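PDB 5ZHB: cellobiose 2-epimerase from Caldibacillus thermoamylovorans, which catalyses the epimerisation of cellobiose at C2 of its reducing-end sugar, converting that glucose unit to mannose. Local coordinates for residues Ala277-Leu291 with Asp325-Tyr338. Numbering follows the deposited sequence.
Sequences AYNIEKKGVLKDGSL and DEKFLKAVERIWDY
Phe328 drives the edge of its ring into the face of Tyr278 in an inclined edge-to-face pair, planes 55° apart, with CZ of Phe328 over the centre of the tyrosine ring. Ala277 and the CB of Glu281 flank CE1 of the same Phe328 ring, and the aliphatic part of Lys327 runs across the Glu281 carboxylate. In the plane of the tyrosine ring, Tyr278 OH donates to the anti lone pair of Asp325 OD2 at 2.5 Å; Asp325, its CG swung anti to the backbone N (chi1 -175°), also N-caps helix 326-343, OD1 accepting from Lys327 N. A phenylalanine in place of Tyr278 would probably leave Asp325 OD2 without its hydroxyl donor and the capping carboxylate less firmly fixed. Past helix 267-283, the type I turn Leu286-Gly289 lies against Arg334. Gly289 CA rests 3.4 Å above the guanidinium plane, where a side chain would collide with Arg334 CB; Lys287 O lies in that plane, 2.7 Å from Arg334 NH2, which approaches from above the carbonyl plane. One water bridges Gly289 O and Ala331 O. Leu291 CD1 packs on Ile335 CD1 at 3.6 Å. Ser290 CB plugs the face of Tyr338, a CH-pi contact over the ring centre, while Ser290 OG hydrogen-bonds Asp288 OD1 and Arg304 NE. In this (alpha/alpha)6 barrel, one carboxylate serving as helix cap and tyrosine acceptor is likely to tie the aromatic pair to the helix start.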
# COMPACT_ATOMS: atom_id res chain seq x y z
N ALA A 277 15.14 -1.82 -9.12
CA ALA A 277 15.29 -0.38 -8.94
C ALA A 277 16.02 0.25 -10.13
O ALA A 277 15.58 1.27 -10.68
CB ALA A 277 15.96 -0.10 -7.63
N TYR A 278 17.08 -0.42 -10.62
CA TYR A 278 17.75 0.04 -11.82
C TYR A 278 16.79 0.03 -13.00
O TYR A 278 16.80 0.95 -13.84
CB TYR A 278 19.00 -0.79 -12.15
CG TYR A 278 20.22 -0.30 -11.39
CD1 TYR A 278 20.79 0.93 -11.72
CD2 TYR A 278 20.80 -1.04 -10.38
CE1 TYR A 278 21.90 1.40 -11.05
CE2 TYR A 278 21.93 -0.58 -9.71
CZ TYR A 278 22.48 0.65 -10.05
OH TYR A 278 23.56 1.18 -9.43
N ASN A 279 15.99 -1.03 -13.09
CA ASN A 279 15.11 -1.19 -14.23
C ASN A 279 14.12 -0.02 -14.29
O ASN A 279 13.80 0.52 -15.37
CB ASN A 279 14.41 -2.55 -14.17
CG ASN A 279 13.70 -2.88 -15.45
OD1 ASN A 279 14.31 -2.84 -16.52
ND2 ASN A 279 12.39 -3.09 -15.39
N ILE A 280 13.56 0.34 -13.12
CA ILE A 280 12.50 1.34 -13.12
C ILE A 280 13.12 2.73 -13.30
O ILE A 280 12.51 3.58 -13.93
CB ILE A 280 11.60 1.22 -11.87
CG1 ILE A 280 10.92 -0.17 -11.80
CG2 ILE A 280 10.59 2.36 -11.86
CD1 ILE A 280 10.01 -0.49 -12.97
N GLU A 281 14.34 2.94 -12.78
CA GLU A 281 15.05 4.20 -13.00
C GLU A 281 15.21 4.42 -14.50
O GLU A 281 15.03 5.53 -15.00
CB GLU A 281 16.34 4.25 -12.17
CG GLU A 281 17.11 5.57 -12.18
CD GLU A 281 17.79 5.99 -13.49
OE1 GLU A 281 18.12 7.17 -13.70
OE2 GLU A 281 18.00 5.12 -14.34
N LYS A 282 15.51 3.34 -15.25
CA LYS A 282 15.80 3.44 -16.67
C LYS A 282 14.52 3.44 -17.50
O LYS A 282 14.47 4.08 -18.55
CB LYS A 282 16.67 2.27 -17.14
CG LYS A 282 17.05 2.27 -18.62
CD LYS A 282 17.65 0.95 -19.10
CE LYS A 282 18.81 0.51 -18.26
NZ LYS A 282 19.42 -0.73 -18.73
N LYS A 283 13.51 2.68 -17.09
CA LYS A 283 12.38 2.45 -17.97
C LYS A 283 11.13 3.23 -17.56
O LYS A 283 10.29 3.51 -18.43
CB LYS A 283 12.15 0.94 -18.03
CG LYS A 283 13.31 0.18 -18.73
CD LYS A 283 13.04 -1.30 -18.89
CE LYS A 283 14.18 -2.06 -19.53
NZ LYS A 283 13.94 -3.49 -19.32
N GLY A 284 11.01 3.63 -16.29
CA GLY A 284 9.80 4.25 -15.77
C GLY A 284 9.87 5.78 -15.68
O GLY A 284 8.84 6.44 -15.73
N VAL A 285 11.07 6.34 -15.50
CA VAL A 285 11.25 7.77 -15.30
C VAL A 285 11.18 8.52 -16.63
O VAL A 285 11.88 8.19 -17.58
CB VAL A 285 12.57 8.00 -14.57
CG1 VAL A 285 12.91 9.48 -14.46
CG2 VAL A 285 12.55 7.35 -13.20
N LEU A 286 10.36 9.56 -16.67
CA LEU A 286 10.17 10.37 -17.87
C LEU A 286 11.21 11.49 -17.92
O LEU A 286 11.95 11.69 -16.97
CB LEU A 286 8.74 10.91 -17.78
CG LEU A 286 7.66 9.83 -17.76
CD1 LEU A 286 6.24 10.35 -17.63
CD2 LEU A 286 7.84 8.98 -19.04
N LYS A 287 11.22 12.27 -19.01
CA LYS A 287 12.29 13.25 -19.14
C LYS A 287 12.14 14.36 -18.09
O LYS A 287 13.15 14.95 -17.74
CB LYS A 287 12.62 13.69 -20.58
CG LYS A 287 11.50 14.18 -21.47
CD LYS A 287 10.97 15.56 -21.10
CE LYS A 287 9.77 15.94 -21.91
NZ LYS A 287 9.03 17.02 -21.27
N ASP A 288 10.94 14.59 -17.51
CA ASP A 288 10.80 15.58 -16.44
C ASP A 288 11.18 15.02 -15.07
O ASP A 288 11.19 15.74 -14.08
CB ASP A 288 9.44 16.27 -16.42
CG ASP A 288 8.27 15.32 -16.19
OD1 ASP A 288 8.56 14.15 -15.86
OD2 ASP A 288 7.11 15.73 -16.41
N GLY A 289 11.53 13.73 -14.99
CA GLY A 289 11.92 13.12 -13.73
C GLY A 289 10.75 12.41 -13.03
O GLY A 289 10.96 11.72 -12.03
N SER A 290 9.53 12.57 -13.56
CA SER A 290 8.34 11.94 -12.99
C SER A 290 8.28 10.48 -13.44
O SER A 290 9.01 10.08 -14.33
CB SER A 290 7.07 12.71 -13.35
OG SER A 290 6.66 12.53 -14.70
N LEU A 291 7.38 9.67 -12.85
CA LEU A 291 7.19 8.31 -13.33
C LEU A 291 5.86 8.15 -14.04
O LEU A 291 4.82 8.58 -13.55
CB LEU A 291 7.25 7.29 -12.21
CG LEU A 291 8.66 6.92 -11.79
CD1 LEU A 291 9.15 7.95 -10.83
CD2 LEU A 291 8.71 5.52 -11.27
N ASP A 325 24.84 4.66 -5.53
CA ASP A 325 24.81 5.17 -6.88
C ASP A 325 23.97 6.44 -6.90
O ASP A 325 22.75 6.38 -6.76
CB ASP A 325 24.38 4.09 -7.84
CG ASP A 325 24.40 4.43 -9.32
OD1 ASP A 325 24.52 5.63 -9.65
OD2 ASP A 325 24.30 3.49 -10.11
N GLU A 326 24.67 7.57 -7.10
CA GLU A 326 24.08 8.90 -7.11
C GLU A 326 22.88 9.02 -8.06
O GLU A 326 22.05 9.87 -7.82
CB GLU A 326 25.14 9.93 -7.52
CG GLU A 326 26.28 10.07 -6.51
CD GLU A 326 25.95 10.83 -5.25
OE1 GLU A 326 26.12 10.28 -4.14
OE2 GLU A 326 25.55 12.01 -5.39
N LYS A 327 22.85 8.25 -9.16
CA LYS A 327 21.72 8.15 -10.08
C LYS A 327 20.38 8.08 -9.33
O LYS A 327 19.38 8.70 -9.72
CB LYS A 327 21.91 6.87 -10.89
CG LYS A 327 21.14 6.78 -12.19
CD LYS A 327 21.17 5.40 -12.84
CE LYS A 327 22.49 4.97 -13.41
NZ LYS A 327 22.69 5.61 -14.71
N PHE A 328 20.37 7.34 -8.22
CA PHE A 328 19.14 7.12 -7.46
C PHE A 328 18.79 8.37 -6.66
O PHE A 328 17.61 8.69 -6.53
CB PHE A 328 19.32 5.89 -6.56
CG PHE A 328 19.31 4.56 -7.30
CD1 PHE A 328 18.26 4.22 -8.15
CD2 PHE A 328 20.38 3.68 -7.19
CE1 PHE A 328 18.26 3.01 -8.83
CE2 PHE A 328 20.39 2.49 -7.90
CZ PHE A 328 19.32 2.15 -8.72
N LEU A 329 19.80 9.03 -6.08
CA LEU A 329 19.62 10.26 -5.34
C LEU A 329 19.09 11.32 -6.28
O LEU A 329 18.11 12.00 -5.98
CB LEU A 329 20.89 10.79 -4.68
CG LEU A 329 20.89 10.85 -3.15
CD1 LEU A 329 22.13 11.64 -2.72
CD2 LEU A 329 19.63 11.49 -2.61
N LYS A 330 19.74 11.47 -7.43
CA LYS A 330 19.25 12.41 -8.42
C LYS A 330 17.79 12.09 -8.75
O LYS A 330 17.00 13.00 -9.00
CB LYS A 330 20.02 12.40 -9.74
CG LYS A 330 19.85 13.65 -10.58
CD LYS A 330 20.50 14.89 -9.95
CE LYS A 330 19.59 15.78 -9.14
NZ LYS A 330 19.14 16.95 -9.90
N ALA A 331 17.43 10.81 -8.83
CA ALA A 331 16.08 10.47 -9.28
C ALA A 331 15.06 10.95 -8.24
O ALA A 331 14.00 11.45 -8.63
CB ALA A 331 15.94 8.97 -9.56
N VAL A 332 15.41 10.73 -6.97
CA VAL A 332 14.59 11.09 -5.82
C VAL A 332 14.37 12.61 -5.84
O VAL A 332 13.25 13.09 -5.74
CB VAL A 332 15.21 10.60 -4.51
CG1 VAL A 332 14.58 11.22 -3.26
CG2 VAL A 332 15.17 9.09 -4.35
N GLU A 333 15.45 13.38 -6.04
CA GLU A 333 15.36 14.83 -6.00
C GLU A 333 14.41 15.31 -7.10
O GLU A 333 13.59 16.18 -6.85
CB GLU A 333 16.76 15.46 -6.14
CG GLU A 333 17.66 15.24 -4.93
CD GLU A 333 19.14 15.63 -5.10
OE1 GLU A 333 19.49 16.26 -6.12
OE2 GLU A 333 19.97 15.30 -4.21
N ARG A 334 14.52 14.75 -8.32
CA ARG A 334 13.72 15.22 -9.43
C ARG A 334 12.25 14.81 -9.29
O ARG A 334 11.36 15.57 -9.68
CB ARG A 334 14.24 14.69 -10.77
CG ARG A 334 15.64 15.21 -11.05
CD ARG A 334 16.19 14.57 -12.32
NE ARG A 334 15.54 15.18 -13.48
CZ ARG A 334 15.11 14.59 -14.59
NH1 ARG A 334 15.17 13.28 -14.77
NH2 ARG A 334 14.57 15.35 -15.52
N ILE A 335 11.96 13.63 -8.74
CA ILE A 335 10.57 13.30 -8.47
C ILE A 335 10.00 14.31 -7.47
O ILE A 335 8.87 14.76 -7.62
CB ILE A 335 10.40 11.86 -7.94
CG1 ILE A 335 10.93 10.83 -8.94
CG2 ILE A 335 8.94 11.59 -7.58
CD1 ILE A 335 11.20 9.49 -8.29
N TRP A 336 10.76 14.61 -6.43
CA TRP A 336 10.25 15.49 -5.40
C TRP A 336 9.93 16.87 -5.97
O TRP A 336 8.86 17.42 -5.70
CB TRP A 336 11.23 15.59 -4.25
CG TRP A 336 10.75 16.50 -3.15
CD1 TRP A 336 11.46 17.52 -2.60
CD2 TRP A 336 9.49 16.44 -2.44
NE1 TRP A 336 10.73 18.12 -1.61
CE2 TRP A 336 9.53 17.47 -1.47
CE3 TRP A 336 8.35 15.63 -2.51
CZ2 TRP A 336 8.48 17.71 -0.59
CZ3 TRP A 336 7.31 15.87 -1.62
CH2 TRP A 336 7.39 16.88 -0.68
N ASP A 337 10.82 17.41 -6.81
CA ASP A 337 10.53 18.67 -7.48
C ASP A 337 9.26 18.62 -8.31
O ASP A 337 8.49 19.57 -8.33
CB ASP A 337 11.63 19.10 -8.42
CG ASP A 337 12.54 20.12 -7.76
OD1 ASP A 337 12.01 21.18 -7.35
OD2 ASP A 337 13.74 19.79 -7.59
N TYR A 338 9.09 17.54 -9.08
CA TYR A 338 7.88 17.38 -9.85
C TYR A 338 6.66 17.40 -8.92
O TYR A 338 5.65 18.06 -9.22
CB TYR A 338 7.90 16.07 -10.62
CG TYR A 338 6.65 15.89 -11.45
CD1 TYR A 338 6.57 16.33 -12.77
CD2 TYR A 338 5.54 15.26 -10.90
CE1 TYR A 338 5.40 16.17 -13.51
CE2 TYR A 338 4.37 15.13 -11.62
CZ TYR A 338 4.30 15.58 -12.92
OH TYR A 338 3.12 15.39 -13.57
O HOH W 1 13.50 10.97 -11.33